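Local atomic coordinates of putative molybdenum cofactor biosynthesis protein D2 (MoaD2) / thiamine S (Mycobacterium smegmatis, PDB entry 6JC0), a protein that probably serves as the small sulfur-carrier subunit of molybdopterin synthase in molybdenum cofactor biosynthesis, as in other members of the MoaD family. Residues Val11-Ala16 and Pro48-Val53; Glu24-Glu29 and Gly44-Glu49. All blocks are in the same frame, centred on the assembly; numbering follows the deposited sequence.

Contact 1: Val11-Ala16 and Pro48-Val53; sequences VRYFAA and PELARV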
# COMPACT_ATOMS: atom_id res chain seq x y z
N VAL B 11 -30.71 28.63 -4.16
CA VAL B 11 -29.78 27.86 -4.97
C VAL B 11 -28.36 28.04 -4.45
O VAL B 11 -27.89 29.16 -4.30
CB VAL B 11 -29.83 28.27 -6.46
CG1 VAL B 11 -28.80 27.47 -7.27
CG2 VAL B 11 -31.22 28.06 -7.03
N ARG B 12 -27.69 26.93 -4.17
CA ARG B 12 -26.29 26.97 -3.77
C ARG B 12 -25.42 26.39 -4.88
O ARG B 12 -25.60 25.24 -5.28
CB ARG B 12 -26.06 26.21 -2.46
CG ARG B 12 -26.84 26.76 -1.27
CD ARG B 12 -26.36 26.17 0.05
NE ARG B 12 -26.58 24.73 0.12
CZ ARG B 12 -26.17 23.96 1.13
NH1 ARG B 12 -25.51 24.48 2.15
NH2 ARG B 12 -26.41 22.65 1.10
N TYR B 13 -24.49 27.20 -5.38
CA TYR B 13 -23.57 26.77 -6.42
C TYR B 13 -22.26 26.27 -5.81
O TYR B 13 -21.77 26.85 -4.84
CB TYR B 13 -23.27 27.91 -7.40
CG TYR B 13 -24.47 28.44 -8.14
CD1 TYR B 13 -24.94 27.81 -9.29
CD2 TYR B 13 -25.14 29.58 -7.70
CE1 TYR B 13 -26.04 28.30 -9.97
CE2 TYR B 13 -26.24 30.07 -8.37
CZ TYR B 13 -26.69 29.42 -9.51
OH TYR B 13 -27.79 29.90 -10.18
N PHE B 14 -21.69 25.22 -6.38
CA PHE B 14 -20.43 24.70 -5.88
C PHE B 14 -19.36 24.59 -6.97
O PHE B 14 -19.67 24.34 -8.14
CB PHE B 14 -20.64 23.33 -5.22
CG PHE B 14 -21.37 23.42 -3.92
CD1 PHE B 14 -22.76 23.37 -3.89
CD2 PHE B 14 -20.68 23.60 -2.74
CE1 PHE B 14 -23.44 23.47 -2.70
CE2 PHE B 14 -21.36 23.70 -1.54
CZ PHE B 14 -22.74 23.64 -1.52
N ALA B 15 -18.12 24.81 -6.55
CA ALA B 15 -16.94 24.67 -7.40
C ALA B 15 -17.09 25.37 -8.75
O ALA B 15 -17.29 26.59 -8.80
CB ALA B 15 -16.61 23.20 -7.61
N ALA B 16 -17.01 24.60 -9.83
CA ALA B 16 -17.09 25.15 -11.17
C ALA B 16 -18.39 25.92 -11.42
O ALA B 16 -18.40 26.90 -12.15
CB ALA B 16 -16.93 24.05 -12.21
N PRO B 48 -23.70 31.81 -20.83
CA PRO B 48 -23.36 30.56 -21.52
C PRO B 48 -22.39 29.67 -20.75
O PRO B 48 -22.46 28.45 -20.89
CB PRO B 48 -22.72 31.05 -22.82
CG PRO B 48 -23.38 32.35 -23.08
CD PRO B 48 -23.56 32.98 -21.73
N GLU B 49 -21.49 30.27 -19.97
CA GLU B 49 -20.50 29.51 -19.22
C GLU B 49 -21.16 28.66 -18.14
O GLU B 49 -20.87 27.47 -18.00
CB GLU B 49 -19.45 30.43 -18.60
CG GLU B 49 -18.77 31.37 -19.59
CD GLU B 49 -19.53 32.67 -19.78
OE1 GLU B 49 -20.65 32.64 -20.32
OE2 GLU B 49 -19.00 33.73 -19.38
N LEU B 50 -22.05 29.28 -17.37
CA LEU B 50 -22.80 28.55 -16.35
C LEU B 50 -23.65 27.48 -17.02
O LEU B 50 -23.67 26.33 -16.58
CB LEU B 50 -23.67 29.49 -15.52
CG LEU B 50 -24.55 28.80 -14.48
CD1 LEU B 50 -23.70 27.95 -13.54
CD2 LEU B 50 -25.39 29.80 -13.70
N ALA B 51 -24.35 27.86 -18.08
CA ALA B 51 -25.19 26.94 -18.84
C ALA B 51 -24.38 25.71 -19.26
O ALA B 51 -24.88 24.58 -19.20
CB ALA B 51 -25.78 27.63 -20.06
N ARG B 52 -23.14 25.95 -19.66
CA ARG B 52 -22.22 24.89 -20.07
C ARG B 52 -21.87 23.97 -18.90
O ARG B 52 -21.94 22.74 -19.03
CB ARG B 52 -20.95 25.51 -20.66
CG ARG B 52 -20.31 24.71 -21.78
CD ARG B 52 -19.10 25.42 -22.38
NE ARG B 52 -19.43 26.75 -22.90
CZ ARG B 52 -18.98 27.89 -22.38
NH1 ARG B 52 -18.17 27.87 -21.33
NH2 ARG B 52 -19.33 29.05 -22.92
N VAL B 53 -21.50 24.56 -17.77
CA VAL B 53 -21.15 23.79 -16.58
C VAL B 53 -22.34 22.97 -16.07
O VAL B 53 -22.17 21.83 -15.62
CB VAL B 53 -20.62 24.71 -15.46
CG1 VAL B 53 -20.60 23.98 -14.11
CG2 VAL B 53 -19.24 25.23 -15.81

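Contact 2: Glu24-Glu29 and Gly44-Glu49; sequences ETESLE and GARNPE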
# COMPACT_ATOMS: atom_id res chain seq x y z
N GLU B 24 -22.04 32.36 -5.01
CA GLU B 24 -22.11 31.09 -4.30
C GLU B 24 -23.55 30.68 -4.07
O GLU B 24 -23.86 29.49 -3.95
CB GLU B 24 -21.36 31.19 -2.97
CG GLU B 24 -19.90 31.56 -3.13
CD GLU B 24 -19.20 31.73 -1.79
OE1 GLU B 24 -19.16 30.75 -1.02
OE2 GLU B 24 -18.71 32.84 -1.52
N THR B 25 -24.44 31.67 -4.00
CA THR B 25 -25.84 31.41 -3.71
C THR B 25 -26.73 32.51 -4.26
O THR B 25 -26.28 33.63 -4.50
CB THR B 25 -26.08 31.27 -2.19
OG1 THR B 25 -27.38 30.70 -1.96
CG2 THR B 25 -25.99 32.62 -1.50
N GLU B 26 -28.00 32.18 -4.49
CA GLU B 26 -29.01 33.18 -4.79
C GLU B 26 -30.37 32.65 -4.37
O GLU B 26 -30.55 31.44 -4.23
CB GLU B 26 -29.01 33.56 -6.27
CG GLU B 26 -29.33 32.41 -7.22
CD GLU B 26 -29.42 32.86 -8.67
OE1 GLU B 26 -30.21 33.77 -8.97
OE2 GLU B 26 -28.69 32.29 -9.51
N SER B 27 -31.31 33.56 -4.16
CA SER B 27 -32.68 33.19 -3.85
C SER B 27 -33.56 33.53 -5.04
O SER B 27 -33.36 34.56 -5.70
CB SER B 27 -33.16 33.90 -2.58
OG SER B 27 -34.41 33.38 -2.16
N LEU B 28 -34.53 32.68 -5.32
CA LEU B 28 -35.27 32.78 -6.57
C LEU B 28 -36.75 32.47 -6.40
O LEU B 28 -37.13 31.52 -5.72
CB LEU B 28 -34.67 31.82 -7.60
CG LEU B 28 -34.55 32.37 -9.01
CD1 LEU B 28 -33.54 33.51 -9.02
CD2 LEU B 28 -34.14 31.26 -9.97
N GLU B 29 -37.59 33.28 -7.05
CA GLU B 29 -39.01 32.98 -7.15
C GLU B 29 -39.29 32.20 -8.43
O GLU B 29 -39.02 32.68 -9.53
CB GLU B 29 -39.85 34.26 -7.12
CG GLU B 29 -40.11 34.82 -5.74
CD GLU B 29 -41.04 36.03 -5.77
OE1 GLU B 29 -40.88 36.88 -6.67
OE2 GLU B 29 -41.93 36.12 -4.90
N GLY B 44 -29.44 28.67 -16.19
CA GLY B 44 -28.44 28.70 -17.25
C GLY B 44 -28.55 29.92 -18.14
O GLY B 44 -27.61 30.27 -18.85
N ALA B 45 -29.70 30.59 -18.09
CA ALA B 45 -29.93 31.77 -18.90
C ALA B 45 -29.03 32.93 -18.46
O ALA B 45 -28.87 33.92 -19.18
CB ALA B 45 -31.39 32.17 -18.85
N ARG B 46 -28.44 32.80 -17.27
CA ARG B 46 -27.52 33.80 -16.74
C ARG B 46 -26.38 34.10 -17.71
O ARG B 46 -26.22 35.22 -18.18
CB ARG B 46 -26.95 33.33 -15.39
CG ARG B 46 -25.91 34.27 -14.78
CD ARG B 46 -25.49 33.80 -13.39
NE ARG B 46 -26.60 33.81 -12.45
CZ ARG B 46 -26.90 34.84 -11.65
NH1 ARG B 46 -26.16 35.93 -11.68
NH2 ARG B 46 -27.93 34.76 -10.83
N ASN B 47 -25.59 33.07 -18.02
CA ASN B 47 -24.51 33.19 -18.99
C ASN B 47 -24.21 31.83 -19.60
O ASN B 47 -24.46 30.80 -18.97
CB ASN B 47 -23.25 33.80 -18.36
CG ASN B 47 -22.67 32.94 -17.25
OD1 ASN B 47 -22.02 31.94 -17.51
ND2 ASN B 47 -22.89 33.34 -16.00
N PRO B 48 -23.70 31.81 -20.83
CA PRO B 48 -23.36 30.56 -21.52
C PRO B 48 -22.39 29.67 -20.75
O PRO B 48 -22.46 28.45 -20.89
CB PRO B 48 -22.72 31.05 -22.82
CG PRO B 48 -23.38 32.35 -23.08
CD PRO B 48 -23.56 32.98 -21.73
N GLU B 49 -21.49 30.27 -19.97
CA GLU B 49 -20.50 29.51 -19.22
C GLU B 49 -21.16 28.66 -18.14
O GLU B 49 -20.87 27.47 -18.00
CB GLU B 49 -19.45 30.43 -18.60
CG GLU B 49 -18.77 31.37 -19.59
CD GLU B 49 -19.53 32.67 -19.78
OE1 GLU B 49 -20.65 32.64 -20.32
OE2 GLU B 49 -19.00 33.73 -19.38
O HOH W 1 -28.25 31.49 -12.66

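Contact 1: Val11-Ala16 and Pro48-Val53
In the beta-grasp (ubiquitin-like) fold of the MoaD/ThiS family, the inner side of the sheet is lined by helices, and Y13, A16 and L50 are buried in that interior, with V53 at its margin. Y13 closes strand 6-13, A16 opens helix 16-21, and both L50 and V53 sit on helix 48-54, one turn apart. Two separate touches make up the contact. In the first, CE1 of Y13 lies 4.1 Å from CD2 of L50; the methyl approaches the ring obliquely and the two side chains cross at about a right angle. Y13 is turned with CG anti to its own carbonyl carbon (chi1 -61°), which carries the ring from the strand toward the helix, while L50, with CG anti to the backbone N (chi1 177°), reaches back with one methyl. A face of the ring is taken by V11 CG1, offset toward the rim, 3.6 Å above the plane. In the second touch V53 CG1 rests 4.1 Å from A16 CB and 4.0 Å from A16 C, so the valine methyl leans on the start of the helix; these two residues also have the nearest backbones, CA to CA 6.9 Å. The buried area, 161 Å² summed over both sides, is modest and shared almost evenly by the four residues. The phenol end of Y13 is polar and has its partner elsewhere: OH is hydrogen-bonded to E26 OE2 on the adjacent strand. Around this core, Y13 also packs on L43 of helix 36-44 and on V81 of strand 77-82. Helix 16-21, which contributes A16 to one touch, flanks the other, with A18 and A21 against Y13 and A20 and A21 against L50.

Contact 2: Glu24-Glu29 and Gly44-Glu49
E26, on strand 25-31, outermost in the chain's main beta-grasp sheet, meets R46 in the turn between helices 36-44 and 48-54 through a salt bridge. Following the strand from its start, the backbones of E24 and E26 are hydrogen-bonded to Y13 and V11 of the antiparallel neighbour, and T25 adds a side-chain bond from OG1 to V11 O. At E26 the side chain leaves toward the helical layer: CG stands between the backbone N and the carbonyl carbon (chi1 62°), and the chain runs straight beyond it. R46 comes from the opposite direction, bent at chi3, and its NH2 lies 2.9 Å from E26 OE2. That bond is weak as a hydrogen bond, since the N-H...O angle is only 135°, and OE2 sits obliquely to the guanidinium. E26 OE1, 3.1 Å from NH2, is the oxygen in the guanidinium plane at its edge. The carboxylate and guanidinium planes stand 73° apart, so the two groups do not form the coplanar, two-pronged pair. R46 shares OE2 with the hydroxyl of Y13, the stronger polar partner, which probably limits rotation of the carboxylate and stabilises its negative charge. Beyond E26, backbone bonding resumes at L28 with V9, and the L28 side chain packs on L39 and L43 of helix 36-44, the helix that leads into the turn. Small in area, with 73 Å² buried and R46 exposed, the contact is reinforced by one water: it accepts from R46 NE at 2.9 Å and donates to E26 OE2 at 3.3 Å.

In the fold
Contact 1 is buried and apolar, whereas contact 2 is a polar surface bridge with less than half the buried area. Their strand segments lie on antiparallel neighbours, 6-13 and 25-31, their helical segments overlap at P48 and E49, and their centres are 8 Å apart. In contact 1, methyl contacts of L50 and V53 pack helix 48-54 on the ring of Y13, from strand 6-13, and on A16 of helix 16-21. In contact 2, a salt bridge and a water join strand 25-31 to the turn that precedes helix 48-54. Y13 takes part in the surroundings of both, with its ring in contact 1 and its hydroxyl at the carboxylate of contact 2.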